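Local coordinates for BRAMP domain protein (Streptomyces davawensis, PDB 5MLD) that replaces the C-8 methyl group of FMN with an amino group, using glutamate as the amino donor, on the pathway to the antibiotic roseoflavin, at residues A162-P167 with F183-L188; R18-G23 with G173-K178; G133-A138 with G166-G171. All blocks are in the same frame, centred on the assembly; numbering follows the deposited sequence.

In the fold
From the N terminus, R18-G23 comes first, at the start of helix 20-34, and waits 149 residues for G173-K178 to close contact 2. Contact 3 is nested inside that long loop: G133-A138, following strand 125-132, meets G166-G171 after helix 138-152 and strand 161-164. Contact 1 begins on A162-P167, sharing G166 and P167 with contact 3, and closes at F183-L188 on helix 183-205; because G173-K178 falls between its segments, it crosses contact 2. W164 sits at the junction: its O has a probable hydrogen bond to G133 N, and its CZ3 packs 3.4 Å from Y174 N. Contacts 2 and 3 meet the same bound flavin.

Contact 1: residues A162-P167 with F183-L188; sequences AYWLGP and FHTNKL
A162, Y163 and W164 pack against H184, T185 and L188 in a buried strand-on-helix contact at one edge of the flavodoxin-like domain, where strand 161-164, parallel to strand 125-132, meets the first turns of helix 183-205. The segment axes approach to 7.1 Å and run nearly antiparallel (159°), and an irregular 15-residue loop joins the segments. One direct hydrogen bond links the two: T185 OG1 donates to Y163 O at 2.7 Å, tilted 22° from the carbonyl plane. The same hydroxyl oxygen lies at the edge of the W164 indole, near its plane and 3.5 Å from CD1. Next to it the surfaces are apolar, with A162 CB 3.7 Å from L188 CB. CG of Y163 lies between its backbone N and carbonyl carbon (chi1 61°), and although CB starts away from the helix, the ring comes back to it: CE1 meets L188 CD1 obliquely at 3.5 Å. The phenol reaches beyond the chain, its OH hydrogen-bonding E135 OE2 of the second subunit. The W164 indole also makes edge-to-face ring contacts with H182 and Y174. Between Y163 and H184 a water completes the polar side, donating to Y163 OH at 2.8 Å and lying in the imidazole plane, 2.9 Å from H184 NE2.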
loop_
_atom_site.group_PDB
_atom_site.type_symbol
_atom_site.label_atom_id
_atom_site.label_comp_id
_atom_site.label_asym_id
_atom_site.label_seq_id
_atom_site.Cartn_x
_atom_site.Cartn_y
_atom_site.Cartn_z
ATOM N N ALA A 162 -11.546 -8.261 10.085
ATOM C CA ALA A 162 -11.027 -9.200 11.071
ATOM C C ALA A 162 -10.034 -10.148 10.407
ATOM O O ALA A 162 -10.201 -10.511 9.243
ATOM C CB ALA A 162 -12.154 -10.008 11.708
ATOM N N TYR A 163 -9.009 -10.568 11.154
ATOM C CA TYR A 163 -7.894 -11.254 10.513
ATOM C C TYR A 163 -7.135 -12.087 11.536
ATOM O O TYR A 163 -7.256 -11.885 12.749
ATOM C CB TYR A 163 -6.955 -10.245 9.824
ATOM C CG TYR A 163 -6.361 -9.264 10.796
ATOM C CD1 TYR A 163 -7.022 -8.093 11.114
ATOM C CD2 TYR A 163 -5.148 -9.520 11.426
ATOM C CE1 TYR A 163 -6.507 -7.212 12.017
ATOM C CE2 TYR A 163 -4.611 -8.627 12.335
ATOM C CZ TYR A 163 -5.310 -7.477 12.635
ATOM O OH TYR A 163 -4.824 -6.571 13.542
ATOM N N TRP A 164 -6.340 -13.028 11.018
ATOM C CA TRP A 164 -5.360 -13.761 11.801
ATOM C C TRP A 164 -4.008 -13.668 11.102
ATOM O O TRP A 164 -3.927 -13.765 9.880
ATOM C CB TRP A 164 -5.751 -15.242 11.971
ATOM C CG TRP A 164 -4.796 -16.013 12.868
ATOM C CD1 TRP A 164 -4.913 -16.197 14.214
ATOM C CD2 TRP A 164 -3.600 -16.698 12.470
ATOM N NE1 TRP A 164 -3.864 -16.940 14.688
ATOM C CE2 TRP A 164 -3.046 -17.278 13.633
ATOM C CE3 TRP A 164 -2.954 -16.890 11.243
ATOM C CZ2 TRP A 164 -1.859 -18.028 13.612
ATOM C CZ3 TRP A 164 -1.772 -17.637 11.215
ATOM C CH2 TRP A 164 -1.237 -18.199 12.393
ATOM N N LEU A 165 -2.964 -13.469 11.890
ATOM C CA LEU A 165 -1.583 -13.521 11.436
ATOM C C LEU A 165 -0.753 -14.148 12.541
ATOM O O LEU A 165 -1.021 -13.927 13.725
ATOM C CB LEU A 165 -0.993 -12.120 11.136
ATOM C CG LEU A 165 -1.737 -11.199 10.169
ATOM C CD1 LEU A 165 -1.052 -9.845 10.300
ATOM C CD2 LEU A 165 -1.706 -11.734 8.754
ATOM N N GLY A 166 0.265 -14.917 12.157
ATOM C CA GLY A 166 1.296 -15.286 13.101
ATOM C C GLY A 166 2.412 -14.242 13.190
ATOM O O GLY A 166 2.320 -13.143 12.626
ATOM N N PRO A 167 3.474 -14.553 13.931
ATOM C CA PRO A 167 4.618 -13.637 14.008
ATOM C C PRO A 167 5.400 -13.613 12.698
ATOM O O PRO A 167 5.186 -14.425 11.809
ATOM C CB PRO A 167 5.455 -14.234 15.142
ATOM C CG PRO A 167 5.213 -15.701 15.002
ATOM C CD PRO A 167 3.757 -15.848 14.588
ATOM N N PHE A 183 -7.505 -14.908 20.711
ATOM C CA PHE A 183 -8.427 -13.943 21.310
ATOM C C PHE A 183 -8.633 -12.742 20.402
ATOM O O PHE A 183 -9.769 -12.322 20.154
ATOM C CB PHE A 183 -7.893 -13.485 22.680
ATOM C CG PHE A 183 -8.640 -12.310 23.273
ATOM C CD1 PHE A 183 -9.921 -12.474 23.788
ATOM C CD2 PHE A 183 -8.062 -11.047 23.316
ATOM C CE1 PHE A 183 -10.627 -11.387 24.329
ATOM C CE2 PHE A 183 -8.751 -9.954 23.866
ATOM C CZ PHE A 183 -10.039 -10.134 24.378
ATOM N N HIS A 184 -7.538 -12.167 19.903
ATOM C CA HIS A 184 -7.656 -10.930 19.144
ATOM C C HIS A 184 -8.477 -11.148 17.877
ATOM O O HIS A 184 -9.381 -10.357 17.574
ATOM C CB HIS A 184 -6.258 -10.392 18.828
ATOM C CG HIS A 184 -6.259 -9.018 18.230
ATOM N ND1 HIS A 184 -6.326 -7.873 18.993
ATOM C CD2 HIS A 184 -6.196 -8.609 16.940
ATOM C CE1 HIS A 184 -6.287 -6.815 18.202
ATOM N NE2 HIS A 184 -6.211 -7.235 16.951
ATOM N N THR A 185 -8.219 -12.249 17.159
ATOM C CA THR A 185 -9.009 -12.566 15.968
ATOM C C THR A 185 -10.470 -12.799 16.334
ATOM O O THR A 185 -11.379 -12.295 15.666
ATOM C CB THR A 185 -8.440 -13.793 15.260
ATOM O OG1 THR A 185 -7.096 -13.511 14.853
ATOM C CG2 THR A 185 -9.261 -14.153 14.024
ATOM N N ASN A 186 -10.711 -13.562 17.395
ATOM C CA ASN A 186 -12.090 -13.882 17.738
ATOM C C ASN A 186 -12.862 -12.633 18.131
ATOM O O ASN A 186 -14.044 -12.486 17.784
ATOM C CB ASN A 186 -12.126 -14.928 18.844
ATOM C CG ASN A 186 -11.964 -16.336 18.302
ATOM O OD1 ASN A 186 -12.381 -16.626 17.172
ATOM N ND2 ASN A 186 -11.360 -17.218 19.099
ATOM N N LYS A 187 -12.208 -11.695 18.803
ATOM C CA LYS A 187 -12.938 -10.482 19.155
ATOM C C LYS A 187 -13.140 -9.597 17.928
ATOM O O LYS A 187 -14.216 -9.017 17.760
ATOM C CB LYS A 187 -12.242 -9.739 20.304
ATOM C CG LYS A 187 -11.368 -8.544 19.965
ATOM C CD LYS A 187 -10.752 -7.973 21.250
ATOM C CE LYS A 187 -9.629 -6.990 20.974
ATOM N NZ LYS A 187 -8.890 -6.651 22.229
ATOM N N LEU A 188 -12.155 -9.538 17.013
ATOM C CA LEU A 188 -12.364 -8.757 15.791
ATOM C C LEU A 188 -13.508 -9.320 14.942
ATOM O O LEU A 188 -14.286 -8.556 14.356
ATOM C CB LEU A 188 -11.076 -8.692 14.963
ATOM C CG LEU A 188 -9.936 -7.865 15.582
ATOM C CD1 LEU A 188 -8.852 -7.648 14.541
ATOM C CD2 LEU A 188 -10.403 -6.516 16.136
HETATM O O HOH W 1 -5.731 -4.809 15.521
#

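Contact 2: residues R18-G23 with G173-K178. With 8DP (8-demethyl-8-aminoriboflavin-5'-phosphate), chain I.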
loop_
_atom_site.group_PDB
_atom_site.type_symbol
_atom_site.label_atom_id
_atom_site.label_comp_id
_atom_site.label_asym_id
_atom_site.label_seq_id
_atom_site.Cartn_x
_atom_site.Cartn_y
_atom_site.Cartn_z
ATOM N N ARG A 18 -8.624 -28.349 2.661
ATOM C CA ARG A 18 -8.810 -27.579 3.881
ATOM C C ARG A 18 -8.195 -26.193 3.730
ATOM O O ARG A 18 -7.038 -26.058 3.329
ATOM C CB ARG A 18 -8.195 -28.328 5.061
ATOM C CG ARG A 18 -8.619 -27.754 6.403
ATOM C CD ARG A 18 -8.201 -28.668 7.553
ATOM N NE ARG A 18 -6.906 -29.314 7.321
ATOM C CZ ARG A 18 -6.176 -29.910 8.269
ATOM N NH1 ARG A 18 -6.602 -29.924 9.525
ATOM N NH2 ARG A 18 -5.014 -30.487 7.964
ATOM N N SER A 19 -8.972 -25.162 4.054
ATOM C CA SER A 19 -8.560 -23.769 3.915
ATOM C C SER A 19 -8.374 -23.135 5.289
ATOM O O SER A 19 -9.257 -23.249 6.150
ATOM C CB SER A 19 -9.603 -22.990 3.086
ATOM O OG SER A 19 -9.592 -21.586 3.347
ATOM N N GLN A 20 -7.225 -22.468 5.486
ATOM C CA GLN A 20 -6.986 -21.704 6.715
ATOM C C GLN A 20 -8.052 -20.623 6.895
ATOM O O GLN A 20 -8.590 -20.438 7.995
ATOM C CB GLN A 20 -5.584 -21.060 6.692
ATOM C CG GLN A 20 -4.405 -21.963 6.251
ATOM C CD GLN A 20 -4.110 -23.089 7.221
ATOM O OE1 GLN A 20 -3.914 -22.863 8.420
ATOM N NE2 GLN A 20 -4.087 -24.323 6.705
ATOM N N THR A 21 -8.341 -19.885 5.821
ATOM C CA THR A 21 -9.276 -18.766 5.883
ATOM C C THR A 21 -10.666 -19.235 6.278
ATOM O O THR A 21 -11.401 -18.508 6.964
ATOM C CB THR A 21 -9.348 -18.061 4.524
ATOM O OG1 THR A 21 -8.027 -17.782 4.063
ATOM C CG2 THR A 21 -10.101 -16.746 4.640
ATOM N N GLN A 22 -11.035 -20.448 5.856
ATOM C CA GLN A 22 -12.350 -20.995 6.174
ATOM C C GLN A 22 -12.598 -21.030 7.677
ATOM O O GLN A 22 -13.753 -20.965 8.115
ATOM C CB GLN A 22 -12.478 -22.398 5.566
ATOM C CG GLN A 22 -13.868 -23.031 5.727
ATOM C CD GLN A 22 -14.929 -22.292 4.933
ATOM O OE1 GLN A 22 -14.648 -21.729 3.877
ATOM N NE2 GLN A 22 -16.158 -22.286 5.443
ATOM N N GLY A 23 -11.533 -21.141 8.485
ATOM C CA GLY A 23 -11.703 -21.094 9.928
ATOM C C GLY A 23 -12.335 -19.799 10.410
ATOM O O GLY A 23 -13.190 -19.812 11.293
ATOM N N GLY A 173 0.145 -21.635 9.451
ATOM C CA GLY A 173 -1.074 -20.862 9.342
ATOM C C GLY A 173 -2.032 -21.025 10.506
ATOM O O GLY A 173 -1.700 -21.560 11.565
ATOM N N TYR A 174 -3.264 -20.574 10.261
ATOM C CA TYR A 174 -4.309 -20.505 11.281
ATOM C C TYR A 174 -4.540 -21.844 11.975
ATOM O O TYR A 174 -4.765 -21.887 13.188
ATOM C CB TYR A 174 -5.580 -20.029 10.596
ATOM C CG TYR A 174 -6.842 -19.874 11.416
ATOM C CD1 TYR A 174 -7.176 -18.643 11.987
ATOM C CD2 TYR A 174 -7.750 -20.920 11.528
ATOM C CE1 TYR A 174 -8.364 -18.483 12.700
ATOM C CE2 TYR A 174 -8.938 -20.770 12.243
ATOM C CZ TYR A 174 -9.236 -19.542 12.824
ATOM O OH TYR A 174 -10.426 -19.375 13.529
ATOM N N ILE A 175 -4.480 -22.948 11.226
ATOM C CA ILE A 175 -4.838 -24.256 11.787
ATOM C C ILE A 175 -3.783 -24.719 12.787
ATOM O O ILE A 175 -4.068 -24.885 13.982
ATOM C CB ILE A 175 -5.062 -25.286 10.668
ATOM C CG1 ILE A 175 -6.342 -24.936 9.907
ATOM C CG2 ILE A 175 -5.163 -26.704 11.245
ATOM C CD1 ILE A 175 -6.569 -25.758 8.651
ATOM N N GLU A 176 -2.544 -24.918 12.324
ATOM C CA GLU A 176 -1.486 -25.319 13.247
ATOM C C GLU A 176 -1.193 -24.253 14.286
ATOM O O GLU A 176 -0.747 -24.579 15.395
ATOM C CB GLU A 176 -0.198 -25.649 12.489
ATOM C CG GLU A 176 -0.097 -27.093 12.079
ATOM C CD GLU A 176 1.213 -27.403 11.373
ATOM O OE1 GLU A 176 1.995 -26.458 11.129
ATOM O OE2 GLU A 176 1.464 -28.596 11.090
ATOM N N GLY A 177 -1.418 -22.980 13.950
ATOM C CA GLY A 177 -1.178 -21.884 14.856
ATOM C C GLY A 177 -2.267 -21.665 15.882
ATOM O O GLY A 177 -2.154 -20.763 16.718
ATOM N N LYS A 178 -3.317 -22.489 15.823
ATOM C CA LYS A 178 -4.424 -22.499 16.795
ATOM C C LYS A 178 -5.205 -21.190 16.772
ATOM O O LYS A 178 -5.650 -20.687 17.809
ATOM C CB LYS A 178 -3.932 -22.817 18.215
ATOM C CG LYS A 178 -3.344 -24.228 18.353
ATOM C CD LYS A 178 -2.813 -24.506 19.759
ATOM C CE LYS A 178 -2.241 -25.925 19.855
ATOM N NZ LYS A 178 -1.517 -26.172 21.144
HETATM C C4 8DP I . -0.895 -17.370 3.205
HETATM C C5 8DP I . 0.633 -17.410 3.323
HETATM C C8 8DP I . 1.451 -18.165 -0.791
HETATM N N3 8DP I . 2.066 -14.321 0.674
HETATM C C2 8DP I . -2.695 -19.035 4.013
HETATM N N2 8DP I . 1.253 -19.475 -1.360
HETATM N N1 8DP I . 1.168 -16.332 2.389
HETATM C C6 8DP I . 1.390 -16.599 1.078
HETATM O O6 8DP I . -0.806 -19.774 2.834
HETATM N N4 8DP I . 1.148 -14.786 4.160
HETATM C C12 8DP I . 1.867 -15.585 0.218
HETATM C C13 8DP I . 1.371 -15.072 2.853
HETATM C C14 8DP I . 1.816 -14.064 1.987
HETATM C C15 8DP I . 2.008 -12.783 2.522
HETATM C C16 8DP I . 1.342 -13.565 4.618
HETATM C C1 8DP I . -3.631 -20.041 3.334
HETATM C C3 8DP I . -1.662 -18.676 2.943
HETATM C C7 8DP I . 1.206 -17.913 0.574
HETATM C C9 8DP I . 1.922 -17.122 -1.640
HETATM O O1 8DP I . -7.485 -20.344 2.961
HETATM P P1 8DP I . -6.019 -20.707 2.640
HETATM O O2 8DP I . -5.701 -22.134 3.208
HETATM O O3 8DP I . -5.738 -20.653 1.144
HETATM O O4 8DP I . -5.059 -19.663 3.414
HETATM O O5 8DP I . -3.449 -17.972 4.476
HETATM O O7 8DP I . -1.552 -16.317 3.307
HETATM C C10 8DP I . 2.197 -17.376 -3.107
HETATM C C11 8DP I . 2.114 -15.861 -1.135
HETATM O O8 8DP I . 2.438 -11.728 1.718
HETATM N N5 8DP I . 1.762 -12.566 3.820
HETATM O O9 8DP I . 1.104 -13.238 5.976
HETATM O O HOH W 2 -1.958 -24.514 9.617
#
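Q20 and I175 make the central meeting of this contact. I175 N donates to Q20 OE1 at 2.9 Å, nearly straight (N-H...O 171°); the C=O...N angle is 156°, with the donor somewhat tilted out of the carbonyl plane. OE1 takes a second donor, a water at 2.8 Å that in turn accepts from E176 N, so this oxygen is held by two bonds. The glutamine chain is bent about CB-CG (chi2 -67°), which sets CD. The Q20 and I175 side chains cross at about a right angle, with Q20 NE2 3.5 Å from I175 CD1. That same methyl also rests on the aliphatic part of R18, 3.5 Å from CD. Further along, the Y174 ring meets G23 obliquely, its CE2 3.6 Å from G23 CA; a CB on this glycine would clash with CE2.

Behind these contacts stands the phosphate-binding loop of the flavodoxin-like fold, at the start of helix 20-34. S19 is the N-cap, its OG accepting from Q22 N. Q20 N donates to phosphate oxygen O2 of the bound aminoflavin at 2.8 Å, while O1 is gripped by T21 N at 3.0 Å and by T21 OG1 at 2.8 Å. Backbone N-H groups at a helix start would be expected to favour the phosphate charge.

On the other segment, G177 N bonds back to G173 O, and a type I turn runs from I175 to K178. F243 of the third subunit packs on R18, Q20 and I175, and the E176 carboxylate accepts from Q244 N and K245 N of that subunit.

Contact 3: residues G133-A138 with G166-G171. With 8DP (8-demethyl-8-aminoriboflavin-5'-phosphate), chain I.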
loop_
_atom_site.group_PDB
_atom_site.type_symbol
_atom_site.label_atom_id
_atom_site.label_comp_id
_atom_site.label_asym_id
_atom_site.label_seq_id
_atom_site.Cartn_x
_atom_site.Cartn_y
_atom_site.Cartn_z
ATOM N N GLY A 133 -3.303 -14.575 6.986
ATOM C CA GLY A 133 -1.965 -14.645 6.442
ATOM C C GLY A 133 -1.070 -15.401 7.407
ATOM O O GLY A 133 -1.411 -15.584 8.575
ATOM N N ASN A 134 0.095 -15.822 6.916
ATOM C CA ASN A 134 1.009 -16.461 7.860
ATOM C C ASN A 134 1.699 -15.459 8.777
ATOM O O ASN A 134 2.092 -15.830 9.898
ATOM C CB ASN A 134 2.064 -17.295 7.111
ATOM C CG ASN A 134 1.492 -18.587 6.560
ATOM O OD1 ASN A 134 0.302 -18.885 6.745
ATOM N ND2 ASN A 134 2.328 -19.365 5.876
ATOM N N GLU A 135 1.864 -14.203 8.333
ATOM C CA GLU A 135 2.650 -13.259 9.117
ATOM C C GLU A 135 2.313 -11.785 8.914
ATOM O O GLU A 135 2.490 -11.008 9.848
ATOM C CB GLU A 135 4.152 -13.440 8.834
ATOM C CG GLU A 135 4.527 -13.240 7.381
ATOM C CD GLU A 135 5.955 -12.755 7.163
ATOM O OE1 GLU A 135 6.329 -12.582 5.985
ATOM O OE2 GLU A 135 6.699 -12.529 8.147
ATOM N N ASP A 136 1.887 -11.358 7.721
ATOM C CA ASP A 136 1.908 -9.916 7.473
ATOM C C ASP A 136 1.042 -9.543 6.276
ATOM O O ASP A 136 1.005 -10.270 5.283
ATOM C CB ASP A 136 3.358 -9.465 7.245
ATOM C CG ASP A 136 3.491 -7.986 7.061
ATOM O OD1 ASP A 136 3.040 -7.221 7.940
ATOM O OD2 ASP A 136 4.060 -7.585 6.031
ATOM N N GLY A 137 0.368 -8.390 6.371
ATOM C CA GLY A 137 -0.321 -7.832 5.213
ATOM C C GLY A 137 -1.779 -7.468 5.442
ATOM O O GLY A 137 -2.433 -6.935 4.540
ATOM N N ALA A 138 -2.290 -7.740 6.645
ATOM C CA ALA A 138 -3.726 -7.614 6.890
ATOM C C ALA A 138 -4.213 -6.179 6.678
ATOM O O ALA A 138 -5.173 -5.942 5.935
ATOM C CB ALA A 138 -4.059 -8.099 8.300
ATOM N N GLY A 166 0.265 -14.917 12.157
ATOM C CA GLY A 166 1.296 -15.286 13.101
ATOM C C GLY A 166 2.412 -14.242 13.190
ATOM O O GLY A 166 2.320 -13.143 12.626
ATOM N N PRO A 167 3.474 -14.553 13.931
ATOM C CA PRO A 167 4.618 -13.637 14.008
ATOM C C PRO A 167 5.400 -13.613 12.698
ATOM O O PRO A 167 5.186 -14.425 11.809
ATOM C CB PRO A 167 5.455 -14.234 15.142
ATOM C CG PRO A 167 5.213 -15.701 15.002
ATOM C CD PRO A 167 3.757 -15.848 14.588
ATOM N N ALA A 168 6.336 -12.662 12.601
ATOM C CA ALA A 168 7.287 -12.641 11.491
ATOM C C ALA A 168 7.832 -14.044 11.259
ATOM O O ALA A 168 8.320 -14.694 12.190
ATOM C CB ALA A 168 8.433 -11.667 11.799
ATOM N N GLY A 169 7.699 -14.534 10.037
ATOM C CA GLY A 169 8.130 -15.887 9.749
ATOM C C GLY A 169 7.427 -16.451 8.530
ATOM O O GLY A 169 6.739 -15.744 7.799
ATOM N N THR A 170 7.618 -17.759 8.339
ATOM C CA THR A 170 7.105 -18.466 7.177
ATOM C C THR A 170 5.772 -19.138 7.444
ATOM O O THR A 170 5.178 -19.687 6.511
ATOM C CB THR A 170 8.080 -19.556 6.748
ATOM O OG1 THR A 170 8.193 -20.487 7.820
ATOM C CG2 THR A 170 9.450 -18.961 6.412
ATOM N N GLY A 171 5.328 -19.149 8.694
ATOM C CA GLY A 171 4.197 -19.964 9.103
ATOM C C GLY A 171 4.471 -20.630 10.435
ATOM O O GLY A 171 5.478 -20.340 11.097
HETATM C C4 8DP I . -0.895 -17.370 3.205
HETATM C C5 8DP I . 0.633 -17.410 3.323
HETATM C C8 8DP I . 1.451 -18.165 -0.791
HETATM N N3 8DP I . 2.066 -14.321 0.674
HETATM C C2 8DP I . -2.695 -19.035 4.013
HETATM N N2 8DP I . 1.253 -19.475 -1.360
HETATM N N1 8DP I . 1.168 -16.332 2.389
HETATM C C6 8DP I . 1.390 -16.599 1.078
HETATM O O6 8DP I . -0.806 -19.774 2.834
HETATM N N4 8DP I . 1.148 -14.786 4.160
HETATM C C12 8DP I . 1.867 -15.585 0.218
HETATM C C13 8DP I . 1.371 -15.072 2.853
HETATM C C14 8DP I . 1.816 -14.064 1.987
HETATM C C15 8DP I . 2.008 -12.783 2.522
HETATM C C16 8DP I . 1.342 -13.565 4.618
HETATM C C1 8DP I . -3.631 -20.041 3.334
HETATM C C3 8DP I . -1.662 -18.676 2.943
HETATM C C7 8DP I . 1.206 -17.913 0.574
HETATM C C9 8DP I . 1.922 -17.122 -1.640
HETATM O O1 8DP I . -7.485 -20.344 2.961
HETATM P P1 8DP I . -6.019 -20.707 2.640
HETATM O O2 8DP I . -5.701 -22.134 3.208
HETATM O O3 8DP I . -5.738 -20.653 1.144
HETATM O O4 8DP I . -5.059 -19.663 3.414
HETATM O O5 8DP I . -3.449 -17.972 4.476
HETATM O O7 8DP I . -1.552 -16.317 3.307
HETATM C C10 8DP I . 2.197 -17.376 -3.107
HETATM C C11 8DP I . 2.114 -15.861 -1.135
HETATM O O8 8DP I . 2.438 -11.728 1.718
HETATM N N5 8DP I . 1.762 -12.566 3.820
HETATM O O9 8DP I . 1.104 -13.238 5.976
#
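E135 and N134 bury the most surface here, with G166 next, and all three join the loop G133-A138 to G166-G171. The E135 carboxylate reaches across to the second loop: OE2 accepts from G169 N at 2.9 Å, and the donor comes from above the carboxylate plane, 47° out of it. CG of E135 is set between its backbone N and carbonyl carbon (chi1 59°), and beyond it the chain is extended. Its CB rests 3.3 Å from P167 O. The other oxygen, OE1, hydrogen-bonds Y240 OH of the third subunit, a residue of the FMN site, and OE2 also hydrogen-bonds Y163 OH of the second subunit.

N134 bonds further along the second loop: its ND2 donates to T170 O at 2.9 Å from 37° above that carbonyl's plane. The flat amide also lies beside the ribityl chain of the aminoflavin, with CG 3.5 Å from ligand C5. G166 meets the backbone of both residues: its N makes a weak hydrogen bond to N134 O at 3.0 Å, and its O receives a CA-H...O contact from E135 CA at 3.5 Å.

The first loop follows the C-terminal end of strand 125-132, the place where a flavodoxin-like domain binds its flavin. Here the backbone does the recognition: E135 N and D136 N both donate to ligand O9, each at 2.7 Å, and ligand N5 donates to D136 O. G169 and G171 have positive phi angles at which a CB would be jammed against the carbonyl O of the residue before, which calls for glycine. D136 OD1 accepts from G137 N of the second subunit.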